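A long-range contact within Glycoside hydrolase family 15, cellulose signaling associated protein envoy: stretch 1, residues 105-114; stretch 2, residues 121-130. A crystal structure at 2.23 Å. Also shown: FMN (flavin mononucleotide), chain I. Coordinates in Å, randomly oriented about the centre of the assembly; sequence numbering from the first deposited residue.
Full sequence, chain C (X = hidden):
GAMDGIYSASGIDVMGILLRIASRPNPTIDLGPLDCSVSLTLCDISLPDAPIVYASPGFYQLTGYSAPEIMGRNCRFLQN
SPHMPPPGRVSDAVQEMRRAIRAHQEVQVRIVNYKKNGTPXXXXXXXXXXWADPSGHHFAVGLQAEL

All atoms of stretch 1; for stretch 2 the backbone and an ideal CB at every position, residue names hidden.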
# COMPACT_ATOMS: atom_id res chain seq x y z
N GLN C 105 -0.65 -15.81 16.52
CA GLN C 105 0.24 -16.51 15.62
C GLN C 105 -0.05 -16.11 14.19
O GLN C 105 -1.21 -16.03 13.78
CB GLN C 105 0.05 -18.03 15.71
CG GLN C 105 0.66 -18.72 16.91
CD GLN C 105 0.09 -20.11 17.09
OE1 GLN C 105 -0.69 -20.59 16.25
NE2 GLN C 105 0.47 -20.77 18.18
N GLU C 106 1.03 -15.93 13.43
CA GLU C 106 0.96 -15.81 11.98
C GLU C 106 0.20 -16.99 11.48
O GLU C 106 0.34 -18.08 12.04
CB GLU C 106 2.36 -15.87 11.37
CG GLU C 106 3.16 -14.63 11.57
CD GLU C 106 4.63 -14.82 11.23
OE1 GLU C 106 4.94 -15.42 10.16
OE2 GLU C 106 5.46 -14.33 12.03
N VAL C 107 -0.54 -16.81 10.40
CA VAL C 107 -1.23 -17.91 9.79
C VAL C 107 -1.52 -17.59 8.37
O VAL C 107 -1.78 -16.44 7.99
CB VAL C 107 -2.56 -18.19 10.51
CG1 VAL C 107 -3.43 -16.92 10.56
CG2 VAL C 107 -3.31 -19.32 9.84
N GLN C 108 -1.48 -18.61 7.54
CA GLN C 108 -1.83 -18.42 6.16
C GLN C 108 -2.62 -19.61 5.71
O GLN C 108 -2.16 -20.76 5.82
CB GLN C 108 -0.57 -18.20 5.30
CG GLN C 108 -0.85 -18.10 3.82
CD GLN C 108 0.42 -17.85 3.01
OE1 GLN C 108 1.34 -18.67 2.98
NE2 GLN C 108 0.50 -16.69 2.38
N VAL C 109 -3.81 -19.32 5.21
CA VAL C 109 -4.70 -20.33 4.71
C VAL C 109 -5.31 -19.85 3.42
O VAL C 109 -5.18 -18.70 3.02
CB VAL C 109 -5.89 -20.59 5.70
CG1 VAL C 109 -5.40 -20.67 7.14
CG2 VAL C 109 -6.96 -19.51 5.56
N ARG C 110 -6.01 -20.76 2.78
CA ARG C 110 -6.76 -20.42 1.59
C ARG C 110 -8.16 -20.82 1.94
O ARG C 110 -8.38 -21.78 2.69
CB ARG C 110 -6.20 -21.19 0.37
CG ARG C 110 -6.92 -22.48 -0.03
CD ARG C 110 -6.14 -23.35 -1.11
NE ARG C 110 -6.88 -24.60 -1.29
CZ ARG C 110 -6.68 -25.71 -0.57
NH1 ARG C 110 -5.71 -25.77 0.32
NH2 ARG C 110 -7.43 -26.78 -0.76
N ILE C 111 -9.12 -20.08 1.42
CA ILE C 111 -10.47 -20.25 1.87
C ILE C 111 -11.35 -19.60 0.86
O ILE C 111 -10.91 -18.67 0.18
CB ILE C 111 -10.67 -19.51 3.28
CG1 ILE C 111 -12.12 -19.54 3.72
CG2 ILE C 111 -10.16 -18.05 3.25
CD1 ILE C 111 -12.33 -18.94 5.12
N VAL C 112 -12.60 -20.01 0.79
CA VAL C 112 -13.51 -19.37 -0.13
C VAL C 112 -14.18 -18.19 0.49
O VAL C 112 -14.84 -18.31 1.53
CB VAL C 112 -14.57 -20.33 -0.64
CG1 VAL C 112 -15.64 -19.57 -1.45
CG2 VAL C 112 -13.90 -21.46 -1.47
N ASN C 113 -14.02 -17.03 -0.14
CA ASN C 113 -14.88 -15.89 0.17
C ASN C 113 -15.75 -15.47 -1.00
O ASN C 113 -15.65 -15.99 -2.12
CB ASN C 113 -14.08 -14.67 0.68
CG ASN C 113 -13.27 -14.98 1.91
OD1 ASN C 113 -12.24 -14.35 2.14
ND2 ASN C 113 -13.70 -15.98 2.70
N TYR C 114 -16.57 -14.47 -0.72
CA TYR C 114 -17.55 -14.00 -1.66
C TYR C 114 -17.42 -12.51 -1.78
O TYR C 114 -17.44 -11.79 -0.79
CB TYR C 114 -18.93 -14.44 -1.19
CG TYR C 114 -19.01 -15.96 -1.17
CD1 TYR C 114 -19.30 -16.67 -2.33
CD2 TYR C 114 -18.73 -16.68 -0.01
CE1 TYR C 114 -19.34 -18.07 -2.33
CE2 TYR C 114 -18.78 -18.07 0.01
CZ TYR C 114 -19.08 -18.76 -1.16
OH TYR C 114 -19.12 -20.15 -1.15
N UNK C 121 -14.25 -16.67 -4.55
CA UNK C 121 -12.87 -16.71 -4.97
C UNK C 121 -12.02 -17.33 -3.92
O UNK C 121 -12.23 -17.18 -2.72
CB UNK C 121 -12.36 -15.31 -5.31
N UNK C 122 -11.02 -18.04 -4.40
CA UNK C 122 -10.07 -18.64 -3.51
C UNK C 122 -9.10 -17.57 -2.97
O UNK C 122 -8.06 -17.28 -3.55
CB UNK C 122 -9.31 -19.76 -4.23
N UNK C 123 -9.48 -17.00 -1.82
CA UNK C 123 -8.73 -15.92 -1.23
C UNK C 123 -7.53 -16.49 -0.50
O UNK C 123 -7.69 -17.37 0.37
CB UNK C 123 -9.61 -15.09 -0.29
N UNK C 124 -6.32 -16.04 -0.84
CA UNK C 124 -5.18 -16.45 -0.01
C UNK C 124 -4.93 -15.38 1.08
O UNK C 124 -4.29 -14.32 0.86
CB UNK C 124 -3.93 -16.65 -0.87
N UNK C 125 -5.43 -15.72 2.27
CA UNK C 125 -5.44 -14.82 3.41
C UNK C 125 -4.30 -15.12 4.30
O UNK C 125 -4.08 -16.28 4.70
CB UNK C 125 -6.75 -14.91 4.19
N UNK C 126 -3.58 -14.09 4.66
CA UNK C 126 -2.51 -14.20 5.66
C UNK C 126 -2.81 -13.24 6.79
O UNK C 126 -3.06 -12.06 6.53
CB UNK C 126 -1.14 -13.91 5.05
N UNK C 127 -2.70 -13.69 8.03
CA UNK C 127 -2.96 -12.84 9.15
C UNK C 127 -1.74 -12.78 10.01
O UNK C 127 -1.18 -13.80 10.41
CB UNK C 127 -4.17 -13.32 9.95
N UNK C 128 -1.30 -11.56 10.29
CA UNK C 128 -0.15 -11.34 11.12
C UNK C 128 -0.50 -10.51 12.37
O UNK C 128 -1.31 -9.61 12.30
CB UNK C 128 0.95 -10.65 10.31
N UNK C 129 0.13 -10.83 13.50
CA UNK C 129 0.01 -10.08 14.75
C UNK C 129 0.89 -8.83 14.80
O UNK C 129 2.00 -8.85 14.28
CB UNK C 129 0.36 -10.99 15.93
N UNK C 130 0.40 -7.78 15.45
CA UNK C 130 1.22 -6.63 15.81
C UNK C 130 1.53 -6.63 17.30
O UNK C 130 1.03 -7.48 18.04
CB UNK C 130 0.52 -5.33 15.42
N1 FMN I . -11.70 -14.35 6.95
C2 FMN I . -11.98 -14.54 5.61
O2 FMN I . -12.75 -15.42 5.26
N3 FMN I . -11.40 -13.71 4.65
C4 FMN I . -10.53 -12.70 5.01
O4 FMN I . -10.06 -11.99 4.13
C4A FMN I . -10.24 -12.50 6.36
N5 FMN I . -9.38 -11.48 6.76
C5A FMN I . -9.09 -11.30 8.08
C6 FMN I . -8.22 -10.29 8.42
C7 FMN I . -7.92 -10.05 9.75
C7M FMN I . -6.95 -8.95 10.07
C8 FMN I . -8.50 -10.86 10.76
C8M FMN I . -8.18 -10.60 12.21
C9 FMN I . -9.37 -11.89 10.39
C9A FMN I . -9.67 -12.12 9.06
N10 FMN I . -10.55 -13.14 8.67
C10 FMN I . -10.83 -13.33 7.33
C1' FMN I . -11.19 -14.12 9.62
C2' FMN I . -12.46 -13.72 10.35
O2' FMN I . -12.44 -12.33 10.58
C3' FMN I . -12.57 -14.58 11.64
O3' FMN I . -11.42 -14.41 12.46
C4' FMN I . -12.72 -16.08 11.28
O4' FMN I . -13.95 -16.26 10.62
C5' FMN I . -12.61 -17.01 12.50
O5' FMN I . -13.45 -16.56 13.55
P FMN I . -14.97 -17.02 13.64
O1P FMN I . -15.55 -16.25 14.81
O2P FMN I . -15.80 -16.74 12.44
O3P FMN I . -15.02 -18.49 13.92

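The two stretches run antiparallel, as strands 107-114 and 121-129. Side chains at 121, 123, 125 and 127 lie on the same face as V107, V109, I111 and N113, where FMN also sits. Those at 122, 124 and 126 share the other face with Q108, R110 and V112.

Position 121 pairs with N113: its N lies 2.9 Å from N113 O and its O 3.1 Å from N113 N, both hydrogen bonds. The CB points to the face of N113, so a ring or a long aliphatic chain could reach back over that residue. In F121, chi1 is p and the ring comes near stretch 1, with CZ 3.8 Å from N113 CB and CE1 4.0 Å from Y114 N.

Position 122 faces the other way, beside V112 in a non-hydrogen-bonded pair. Stretch 1 offers V112 and the aliphatic part of R110. Threonine, valine or a longer polar chain would suit. It is T122, whose CG2 lies 4.1 Å from R110 CG.

Position 123 is hydrogen-bonded to I111 in both directions, and its ideal CB is 3.7 Å from N113 OD1. That oxygen already accepts from FMN N3 at 2.7 Å. A short side chain with a donor fits: asparagine, serine or threonine, perhaps glutamine. The residue is N123. Its ND2 donates to N113 OD1 at 2.9 Å, so this oxygen receives two hydrogen bonds. The same ND2 is 3.3 Å from FMN O4.

Position 124 lies opposite R110, on the face of Q108. Its ideal CB is 5.2 Å from R110 CB and 5.5 Å from Q108 NE2, leaving room for beta-branched or polar residues. It is V124, with CG1 4.1 Å from Q108 NE2.

Position 125 pairs with V109: its N donates to V109 O at 3.1 Å, and its O accepts from V109 N at 3.1 Å. Its ideal CB is 4.7 Å from I111 CG2 and 4.4 Å from FMN O4, in directions roughly at right angles. A compact apolar residue suits, valine or isoleucine among them. V125 is present. Its CG2 packs 4.0 Å from I111 CG2 and lies 3.5 Å from FMN O4.

At position 126 the ideal CB is 4.2 Å from Q108 NE2, a donor. Serine, threonine or a short acidic or amide chain could receive it. In T126, OG1 accepts a weak hydrogen bond from Q108 NE2 at 3.0 Å.

Position 127 is hydrogen-bonded to V107 both ways. The ideal CB is 3.7 Å from V107 CG1, so an aliphatic residue is expected: valine, isoleucine or leucine. It is I127, whose CD1 reaches FMN C9A at 3.7 Å.

Position 128 points sideways, near E106 CG; many residues would do. L128 brings CD2 to 4.3 Å from E106 CG.

Position 129 points its CB toward stretch 1, 5.0 Å from Q105 N. Its phi of -81° allows proline, but small or beta-branched apolar residues would also suit. P129 places CD 4.0 Å from E106 CG.

Position 130 is out of reach of stretch 1; it is L130.

Stretch 2 (121-130) FTNVVTILPL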
# COMPACT_ATOMS: atom_id res chain seq x y z
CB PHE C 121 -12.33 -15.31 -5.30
CG PHE C 121 -12.33 -14.35 -4.12
CD1 PHE C 121 -13.48 -13.69 -3.75
CD2 PHE C 121 -11.16 -14.08 -3.43
CE1 PHE C 121 -13.49 -12.80 -2.70
CE2 PHE C 121 -11.16 -13.16 -2.37
CZ PHE C 121 -12.34 -12.54 -2.00
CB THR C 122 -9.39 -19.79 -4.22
OG1 THR C 122 -10.41 -20.73 -4.58
CG2 THR C 122 -8.33 -20.45 -3.33
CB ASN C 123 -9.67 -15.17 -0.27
CG ASN C 123 -9.04 -13.93 0.33
OD1 ASN C 123 -7.85 -13.69 0.13
ND2 ASN C 123 -9.83 -13.16 1.09
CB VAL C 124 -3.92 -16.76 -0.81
CG1 VAL C 124 -2.81 -17.27 0.09
CG2 VAL C 124 -4.22 -17.76 -1.94
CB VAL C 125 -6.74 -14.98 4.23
CG1 VAL C 125 -6.72 -14.04 5.40
CG2 VAL C 125 -7.98 -14.74 3.37
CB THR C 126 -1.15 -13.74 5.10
OG1 THR C 126 -0.83 -14.48 3.93
CG2 THR C 126 -0.05 -13.90 6.14
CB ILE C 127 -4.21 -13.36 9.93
CG1 ILE C 127 -5.37 -13.46 8.94
CG2 ILE C 127 -4.54 -12.43 11.09
CD1 ILE C 127 -6.61 -14.13 9.41
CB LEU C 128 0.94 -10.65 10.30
CG LEU C 128 1.30 -11.43 9.02
CD1 LEU C 128 0.55 -10.93 7.79
CD2 LEU C 128 2.76 -11.35 8.78
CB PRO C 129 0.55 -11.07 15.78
CG PRO C 129 1.64 -11.82 15.00
CD PRO C 129 0.97 -12.03 13.66
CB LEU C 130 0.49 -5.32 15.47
CG LEU C 130 0.88 -4.68 14.15
CD1 LEU C 130 0.74 -5.72 13.02
CD2 LEU C 130 0.04 -3.41 13.89
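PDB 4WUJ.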